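Local atomic coordinates of Poly(A) RNA polymerase GLD2 (Rattus norvegicus, PDB entry 6LBK), a protein that probably adds poly(A) tails to the 3' ends of selected cytoplasmic mRNAs and a single nucleotide to specific microRNAs, using ATP. Residues 57-62 with 369-374; 103-108 with 207-212. The protein carries 1 engineered substitution. All blocks are in the same frame, centred on the assembly; numbering follows the deposited sequence.

Interaction 1 (57-62 with 369-374); sequences LELFET and SVLPLR
L59, one turn before the end of helix 51-63, meets L371 and L373 of the chain's C-terminal tail, and these three leucines carry the whole contact. Walking along the helix, L57 packs on P46. E58 lends its backbone: E58 O accepts hydrogen bonds from T62 N and from T62 OG1 (3.0 Å), which come from opposite faces of the carbonyl plane, a usual way for a threonine to satisfy its hydroxyl within a helix.

L59 is the residue that faces the tail. The CG of L59 lies anti to the backbone N (chi1 -178°), which carries the two methyls outward to separate partners. L59 CD2 meets L371 CD1 end to end at 3.8 Å. L59 CD1 lies 3.9 Å from L373 CD1, and that same L373 methyl also reaches back to L59 CB at 4.0 Å, for the L373 side chain crosses L59 at a slant. A branched, flexible leucine suits this place, since it can offer one methyl to each neighbour. V206 of helix 200-213 also packs on L59.

F60, next in sequence, turns instead to R201 and P202. The arrangement is apolar packing of an N-terminal helix against a C-terminal tail, consistent with the central domain of Cid1-like nucleotidyltransferases, which is built from both ends of the chain.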
ATOM      1  N   LEU A  57      -8.402   4.549 -16.796  1.00 75.60           N
ATOM      2  CA  LEU A  57      -9.112   3.273 -16.763  1.00 72.96           C
ATOM      3  C   LEU A  57      -8.429   2.211 -17.620  1.00 81.47           C
ATOM      4  O   LEU A  57      -8.412   1.036 -17.240  1.00 81.00           O
ATOM      5  CB  LEU A  57     -10.563   3.441 -17.190  1.00 61.21           C
ATOM      6  CG  LEU A  57     -11.342   4.041 -16.037  1.00 64.78           C
ATOM      7  CD1 LEU A  57     -12.681   4.484 -16.533  1.00 86.85           C
ATOM      8  CD2 LEU A  57     -11.495   3.029 -14.980  1.00 64.36           C
ATOM      9  N   GLU A  58      -7.895   2.591 -18.789  1.00 82.16           N
ATOM     10  CA  GLU A  58      -7.158   1.644 -19.630  1.00 80.71           C
ATOM     11  C   GLU A  58      -5.953   1.072 -18.888  1.00 72.41           C
ATOM     12  O   GLU A  58      -5.724  -0.147 -18.886  1.00 77.90           O
ATOM     13  CB  GLU A  58      -6.726   2.324 -20.934  1.00 84.64           C
ATOM     14  CG  GLU A  58      -7.573   1.988 -22.143  1.00 91.36           C
ATOM     15  CD  GLU A  58      -7.307   2.906 -23.344  1.00104.51           C
ATOM     16  OE1 GLU A  58      -6.148   2.973 -23.811  1.00109.25           O
ATOM     17  OE2 GLU A  58      -8.269   3.539 -23.844  1.00109.85           O
ATOM     18  N   LEU A  59      -5.176   1.943 -18.241  1.00 64.51           N
ATOM     19  CA  LEU A  59      -4.037   1.485 -17.454  1.00 64.22           C
ATOM     20  C   LEU A  59      -4.499   0.650 -16.262  1.00 75.01           C
ATOM     21  O   LEU A  59      -3.879  -0.369 -15.921  1.00 78.08           O
ATOM     22  CB  LEU A  59      -3.217   2.690 -16.981  1.00 57.78           C
ATOM     23  CG  LEU A  59      -1.957   2.394 -16.175  1.00 59.65           C
ATOM     24  CD1 LEU A  59      -0.866   1.918 -17.100  1.00 61.52           C
ATOM     25  CD2 LEU A  59      -1.514   3.617 -15.424  1.00 62.85           C
ATOM     26  N   PHE A  60      -5.593   1.064 -15.621  1.00 69.87           N
ATOM     27  CA  PHE A  60      -6.126   0.309 -14.501  1.00 64.77           C
ATOM     28  C   PHE A  60      -6.480  -1.108 -14.922  1.00 71.47           C
ATOM     29  O   PHE A  60      -6.052  -2.080 -14.295  1.00 64.36           O
ATOM     30  CB  PHE A  60      -7.346   1.023 -13.926  1.00 58.63           C
ATOM     31  CG  PHE A  60      -8.034   0.237 -12.867  1.00 63.56           C
ATOM     32  CD1 PHE A  60      -7.306  -0.273 -11.785  1.00 60.87           C
ATOM     33  CD2 PHE A  60      -9.395   0.006 -12.938  1.00 70.94           C
ATOM     34  CE1 PHE A  60      -7.920  -1.031 -10.800  1.00 63.09           C
ATOM     35  CE2 PHE A  60     -10.030  -0.732 -11.954  1.00 80.98           C
ATOM     36  CZ  PHE A  60      -9.287  -1.257 -10.874  1.00 78.07           C
ATOM     37  N   GLU A  61      -7.221  -1.242 -16.016  1.00 78.40           N
ATOM     38  CA  GLU A  61      -7.738  -2.541 -16.404  1.00 85.71           C
ATOM     39  C   GLU A  61      -6.647  -3.458 -16.941  1.00 94.33           C
ATOM     40  O   GLU A  61      -6.720  -4.680 -16.744  1.00 99.06           O
ATOM     41  CB  GLU A  61      -8.817  -2.342 -17.452  1.00 89.22           C
ATOM     42  CG  GLU A  61      -9.980  -1.533 -16.957  1.00 97.83           C
ATOM     43  CD  GLU A  61     -11.250  -1.894 -17.666  1.00105.60           C
ATOM     44  OE1 GLU A  61     -11.811  -1.013 -18.365  1.00105.85           O
ATOM     45  OE2 GLU A  61     -11.672  -3.066 -17.536  1.00109.91           O
ATOM     46  N   THR A  62      -5.607  -2.904 -17.581  1.00 93.77           N
ATOM     47  CA  THR A  62      -4.547  -3.798 -18.041  1.00 90.42           C
ATOM     48  C   THR A  62      -3.505  -4.117 -16.963  1.00 86.96           C
ATOM     49  O   THR A  62      -2.888  -5.188 -17.027  1.00 95.31           O
ATOM     50  CB  THR A  62      -3.875  -3.232 -19.303  1.00 92.25           C
ATOM     51  OG1 THR A  62      -3.326  -1.934 -19.039  1.00 96.69           O
ATOM     52  CG2 THR A  62      -4.875  -3.149 -20.466  1.00 90.02           C
ATOM     53  N   SER A 369       1.918  12.644 -20.290  1.00 90.12           N
ATOM     54  CA  SER A 369       2.739  13.765 -19.837  1.00 90.60           C
ATOM     55  C   SER A 369       3.465  13.465 -18.526  1.00 93.45           C
ATOM     56  O   SER A 369       4.529  14.044 -18.265  1.00102.12           O
ATOM     57  CB  SER A 369       1.877  15.017 -19.685  1.00 86.24           C
ATOM     58  OG  SER A 369       1.327  15.395 -20.936  1.00 95.12           O
ATOM     59  N   VAL A 370       2.912  12.583 -17.696  1.00 84.94           N
ATOM     60  CA  VAL A 370       3.500  12.270 -16.399  1.00 83.40           C
ATOM     61  C   VAL A 370       3.915  10.809 -16.273  1.00 83.22           C
ATOM     62  O   VAL A 370       4.704  10.481 -15.370  1.00 80.79           O
ATOM     63  CB  VAL A 370       2.536  12.655 -15.252  1.00 73.97           C
ATOM     64  CG1 VAL A 370       2.189  14.147 -15.369  1.00 77.29           C
ATOM     65  CG2 VAL A 370       1.271  11.778 -15.277  1.00 61.41           C
ATOM     66  N   LEU A 371       3.451   9.933 -17.159  1.00 82.64           N
ATOM     67  CA  LEU A 371       3.692   8.499 -17.149  1.00 84.52           C
ATOM     68  C   LEU A 371       3.619   7.982 -18.582  1.00 95.49           C
ATOM     69  O   LEU A 371       2.531   7.961 -19.174  1.00101.17           O
ATOM     70  CB  LEU A 371       2.641   7.816 -16.269  1.00 75.20           C
ATOM     71  CG  LEU A 371       2.648   6.378 -15.739  1.00 77.75           C
ATOM     72  CD1 LEU A 371       1.328   6.151 -15.035  1.00 68.95           C
ATOM     73  CD2 LEU A 371       2.824   5.318 -16.814  1.00 85.32           C
ATOM     74  N   PRO A 372       4.733   7.556 -19.176  1.00 99.27           N
ATOM     75  CA  PRO A 372       4.657   6.921 -20.501  1.00106.52           C
ATOM     76  C   PRO A 372       3.796   5.668 -20.437  1.00111.40           C
ATOM     77  O   PRO A 372       4.127   4.701 -19.745  1.00111.93           O
ATOM     78  CB  PRO A 372       6.122   6.597 -20.822  1.00110.32           C
ATOM     79  CG  PRO A 372       6.865   6.722 -19.511  1.00106.33           C
ATOM     80  CD  PRO A 372       6.122   7.760 -18.738  1.00102.53           C
ATOM     81  N   LEU A 373       2.681   5.685 -21.181  1.00116.69           N
ATOM     82  CA  LEU A 373       1.750   4.558 -21.153  1.00118.45           C
ATOM     83  C   LEU A 373       2.321   3.305 -21.807  1.00124.31           C
ATOM     84  O   LEU A 373       1.780   2.213 -21.591  1.00120.49           O
ATOM     85  CB  LEU A 373       0.422   4.934 -21.828  1.00114.04           C
ATOM     86  CG  LEU A 373      -0.684   5.551 -20.968  1.00102.47           C
ATOM     87  CD1 LEU A 373      -1.159   4.579 -19.886  1.00 90.79           C
ATOM     88  CD2 LEU A 373      -0.203   6.840 -20.355  1.00102.85           C
ATOM     89  N   ARG A 374       3.398   3.437 -22.593  1.00130.92           N
ATOM     90  CA  ARG A 374       4.055   2.284 -23.204  1.00134.53           C
ATOM     91  C   ARG A 374       4.978   1.550 -22.235  1.00139.68           C
ATOM     92  O   ARG A 374       5.289   0.374 -22.467  1.00135.15           O
ATOM     93  CB  ARG A 374       4.850   2.723 -24.442  1.00138.36           C
ATOM     94  CG  ARG A 374       4.052   3.559 -25.447  1.00138.81           C
ATOM     95  CD  ARG A 374       4.728   3.642 -26.820  1.00150.82           C
ATOM     96  NE  ARG A 374       5.938   4.469 -26.842  1.00160.43           N
ATOM     97  CZ  ARG A 374       5.969   5.765 -27.153  1.00163.31           C
ATOM     98  NH1 ARG A 374       4.850   6.406 -27.458  1.00162.92           N
ATOM     99  NH2 ARG A 374       7.120   6.427 -27.151  1.00165.55           N
TER

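Interaction 2 (103-108 with 207-212); sequences FGARSS and IKKWAS
K208 and K209, neighbours on helix 200-213, reach across to the loop 103-108 and meet it at two places. The side chain of K208 is extended beyond CG, and its length brings NZ to the backbone carbonyl of F103. K208 NZ donates to F103 O at 3.0 Å; the C=O...N angle is 151° and the nitrogen is tilted 26° from the carbonyl plane. The aliphatic shaft behind this polar end is touched by V230 of helix 226-239.

K209 takes a different course. With CG anti to the carbonyl carbon and the chain bent at chi2 (-59°), its side chain swings toward the turn of the loop. There K209 NZ lies 2.9 Å from S107 OG and 4.0 Å from A105 CB. The small alanine lets the lysine end come alongside the turn.

The next shell sets these targets. Residues 105-108 form a type I beta turn, closed by S108 N to A105 O, which presents A105 CB and S107 toward the helix. Backbone bonds of G104 with Q65 and of R106 with C63 tie the loop to the end of helix 51-63 and the residues just beyond it, and S108 O takes a bond from K73. F103 packs on V200, R201 and V204, and V230 touches it as well.

The loop runs on directly into D109 and D111, predicted magnesium ligands by similarity, with the S107 side chain about 6 Å from that of D109. It links strands 91-96 and 110-116 of the palm sheet and lies against helix 200-213, with helix 226-239 packed beside F103 and K208.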
ATOM      1  N   PHE A 103      -5.312  -2.956  -3.802  1.00 53.42           N
ATOM      2  CA  PHE A 103      -4.521  -2.029  -4.603  1.00 62.80           C
ATOM      3  C   PHE A 103      -3.349  -2.734  -5.288  1.00 69.73           C
ATOM      4  O   PHE A 103      -2.249  -2.181  -5.414  1.00 71.34           O
ATOM      5  CB  PHE A 103      -4.030  -0.854  -3.755  1.00 55.78           C
ATOM      6  CG  PHE A 103      -5.118  -0.116  -3.051  1.00 56.17           C
ATOM      7  CD1 PHE A 103      -6.131   0.487  -3.752  1.00 65.47           C
ATOM      8  CD2 PHE A 103      -5.113  -0.000  -1.685  1.00 54.73           C
ATOM      9  CE1 PHE A 103      -7.138   1.186  -3.089  1.00 66.28           C
ATOM     10  CE2 PHE A 103      -6.101   0.684  -1.026  1.00 57.68           C
ATOM     11  CZ  PHE A 103      -7.117   1.281  -1.724  1.00 61.20           C
ATOM     12  N   GLY A 104      -3.568  -3.977  -5.719  1.00 66.86           N
ATOM     13  CA  GLY A 104      -2.537  -4.731  -6.405  1.00 59.70           C
ATOM     14  C   GLY A 104      -2.563  -4.577  -7.922  1.00 66.03           C
ATOM     15  O   GLY A 104      -3.616  -4.401  -8.544  1.00 61.55           O
ATOM     16  N   ALA A 105      -1.361  -4.647  -8.500  1.00 62.56           N
ATOM     17  CA  ALA A 105      -1.126  -4.709  -9.935  1.00 66.00           C
ATOM     18  C   ALA A 105      -0.532  -6.062 -10.291  1.00 68.45           C
ATOM     19  O   ALA A 105       0.046  -6.745  -9.444  1.00 70.42           O
ATOM     20  CB  ALA A 105      -0.157  -3.617 -10.399  1.00 69.63           C
ATOM     21  N   ARG A 106      -0.668  -6.436 -11.567  1.00 70.04           N
ATOM     22  CA  ARG A 106      -0.090  -7.686 -12.058  1.00 73.20           C
ATOM     23  C   ARG A 106       1.349  -7.857 -11.592  1.00 84.66           C
ATOM     24  O   ARG A 106       1.817  -8.986 -11.410  1.00 92.78           O
ATOM     25  CB  ARG A 106      -0.177  -7.759 -13.594  1.00 77.18           C
ATOM     26  CG  ARG A 106      -1.523  -8.302 -14.057  1.00 78.40           C
ATOM     27  CD  ARG A 106      -1.528  -9.141 -15.344  1.00 94.87           C
ATOM     28  NE  ARG A 106      -1.314  -8.425 -16.605  1.00113.26           N
ATOM     29  CZ  ARG A 106      -0.259  -8.603 -17.397  1.00119.36           C
ATOM     30  NH1 ARG A 106       0.681  -9.481 -17.053  1.00120.55           N
ATOM     31  NH2 ARG A 106      -0.149  -7.921 -18.537  1.00121.23           N
ATOM     32  N   SER A 107       2.049  -6.755 -11.360  1.00 93.56           N
ATOM     33  CA  SER A 107       3.438  -6.760 -10.927  1.00 86.61           C
ATOM     34  C   SER A 107       3.592  -6.674  -9.416  1.00 75.86           C
ATOM     35  O   SER A 107       4.729  -6.674  -8.932  1.00 70.14           O
ATOM     36  CB  SER A 107       4.194  -5.603 -11.603  1.00 92.43           C
ATOM     37  OG  SER A 107       3.671  -4.344 -11.219  1.00 92.21           O
ATOM     38  N   SER A 108       2.491  -6.577  -8.666  1.00 80.94           N
ATOM     39  CA  SER A 108       2.584  -6.519  -7.210  1.00 83.86           C
ATOM     40  C   SER A 108       3.259  -7.782  -6.689  1.00 85.73           C
ATOM     41  O   SER A 108       2.836  -8.900  -6.995  1.00 89.15           O
ATOM     42  CB  SER A 108       1.192  -6.373  -6.581  1.00 84.82           C
ATOM     43  OG  SER A 108       0.490  -5.253  -7.112  1.00 87.95           O
ATOM     44  N   ILE A 207      -1.458   6.267  -9.633  1.00 53.96           N
ATOM     45  CA  ILE A 207      -0.567   7.026  -8.771  1.00 50.95           C
ATOM     46  C   ILE A 207       0.633   6.182  -8.324  1.00 53.10           C
ATOM     47  O   ILE A 207       1.767   6.678  -8.276  1.00 59.22           O
ATOM     48  CB  ILE A 207      -1.394   7.574  -7.603  1.00 43.22           C
ATOM     49  CG1 ILE A 207      -2.286   8.723  -8.137  1.00 41.60           C
ATOM     50  CG2 ILE A 207      -0.510   8.006  -6.491  1.00 43.81           C
ATOM     51  CD1 ILE A 207      -3.212   9.356  -7.101  1.00 37.03           C
ATOM     52  N   LYS A 208       0.420   4.896  -8.020  1.00 49.87           N
ATOM     53  CA  LYS A 208       1.542   3.996  -7.738  1.00 55.41           C
ATOM     54  C   LYS A 208       2.475   3.892  -8.943  1.00 61.60           C
ATOM     55  O   LYS A 208       3.698   4.005  -8.806  1.00 56.96           O
ATOM     56  CB  LYS A 208       1.027   2.604  -7.365  1.00 56.10           C
ATOM     57  CG  LYS A 208       0.767   2.340  -5.898  1.00 53.64           C
ATOM     58  CD  LYS A 208       0.284   0.917  -5.768  1.00 58.78           C
ATOM     59  CE  LYS A 208       0.091   0.490  -4.341  1.00 62.01           C
ATOM     60  NZ  LYS A 208       0.276  -0.986  -4.200  1.00 66.57           N
ATOM     61  N   LYS A 209       1.917   3.654 -10.137  1.00 63.45           N
ATOM     62  CA  LYS A 209       2.768   3.579 -11.324  1.00 61.96           C
ATOM     63  C   LYS A 209       3.506   4.892 -11.536  1.00 64.76           C
ATOM     64  O   LYS A 209       4.691   4.903 -11.879  1.00 59.08           O
ATOM     65  CB  LYS A 209       1.956   3.217 -12.575  1.00 57.51           C
ATOM     66  CG  LYS A 209       1.320   1.809 -12.565  1.00 68.38           C
ATOM     67  CD  LYS A 209       2.395   0.724 -12.429  1.00 81.14           C
ATOM     68  CE  LYS A 209       1.818  -0.681 -12.436  1.00 83.64           C
ATOM     69  NZ  LYS A 209       2.858  -1.711 -12.111  1.00 76.13           N
ATOM     70  N   TRP A 210       2.822   6.010 -11.306  1.00 64.60           N
ATOM     71  CA  TRP A 210       3.433   7.318 -11.476  1.00 63.83           C
ATOM     72  C   TRP A 210       4.620   7.491 -10.539  1.00 66.66           C
ATOM     73  O   TRP A 210       5.731   7.823 -10.978  1.00 71.30           O
ATOM     74  CB  TRP A 210       2.379   8.405 -11.235  1.00 51.20           C
ATOM     75  CG  TRP A 210       2.978   9.707 -11.123  1.00 52.64           C
ATOM     76  CD1 TRP A 210       3.394  10.517 -12.148  1.00 65.36           C
ATOM     77  CD2 TRP A 210       3.287  10.391  -9.918  1.00 64.39           C
ATOM     78  NE1 TRP A 210       3.929  11.678 -11.647  1.00 58.84           N
ATOM     79  CE2 TRP A 210       3.876  11.629 -10.279  1.00 58.27           C
ATOM     80  CE3 TRP A 210       3.109  10.089  -8.555  1.00 69.14           C
ATOM     81  CZ2 TRP A 210       4.295  12.554  -9.334  1.00 61.02           C
ATOM     82  CZ3 TRP A 210       3.526  11.012  -7.613  1.00 68.92           C
ATOM     83  CH2 TRP A 210       4.110  12.239  -8.011  1.00 66.76           C
ATOM     84  N   ALA A 211       4.400   7.274  -9.236  1.00 54.75           N
ATOM     85  CA  ALA A 211       5.481   7.409  -8.271  1.00 58.98           C
ATOM     86  C   ALA A 211       6.629   6.447  -8.573  1.00 71.81           C
ATOM     87  O   ALA A 211       7.806   6.819  -8.463  1.00 80.10           O
ATOM     88  CB  ALA A 211       4.963   7.176  -6.860  1.00 57.90           C
ATOM     89  N   SER A 212       6.316   5.209  -8.961  1.00 64.36           N
ATOM     90  CA  SER A 212       7.378   4.262  -9.295  1.00 62.37           C
ATOM     91  C   SER A 212       8.147   4.711 -10.530  1.00 67.71           C
ATOM     92  O   SER A 212       9.362   4.496 -10.634  1.00 62.30           O
ATOM     93  CB  SER A 212       6.812   2.855  -9.488  1.00 53.94           C
ATOM     94  OG  SER A 212       7.724   2.066 -10.239  1.00 61.12           O
TER

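The centres of interactions 1 and 2 are 11 Å apart, and helix 200-213 joins them: V206 packs on L59, while K208 and K209 serve interaction 2. The two also touch, L371 CD1 lying 3.9 Å from K209 CB. Along the chain the segments come in the order 57-62, 103-108, 207-212 and 369-374, so interaction 1 encloses interaction 2. The first brings together segments near the two ends of the modelled chain within the helical part; the second joins that part to the palm loop leading to the predicted metal-binding aspartates. Packing thus runs from the C-terminal tail through helix 200-213 to the loop beside the probable metal site.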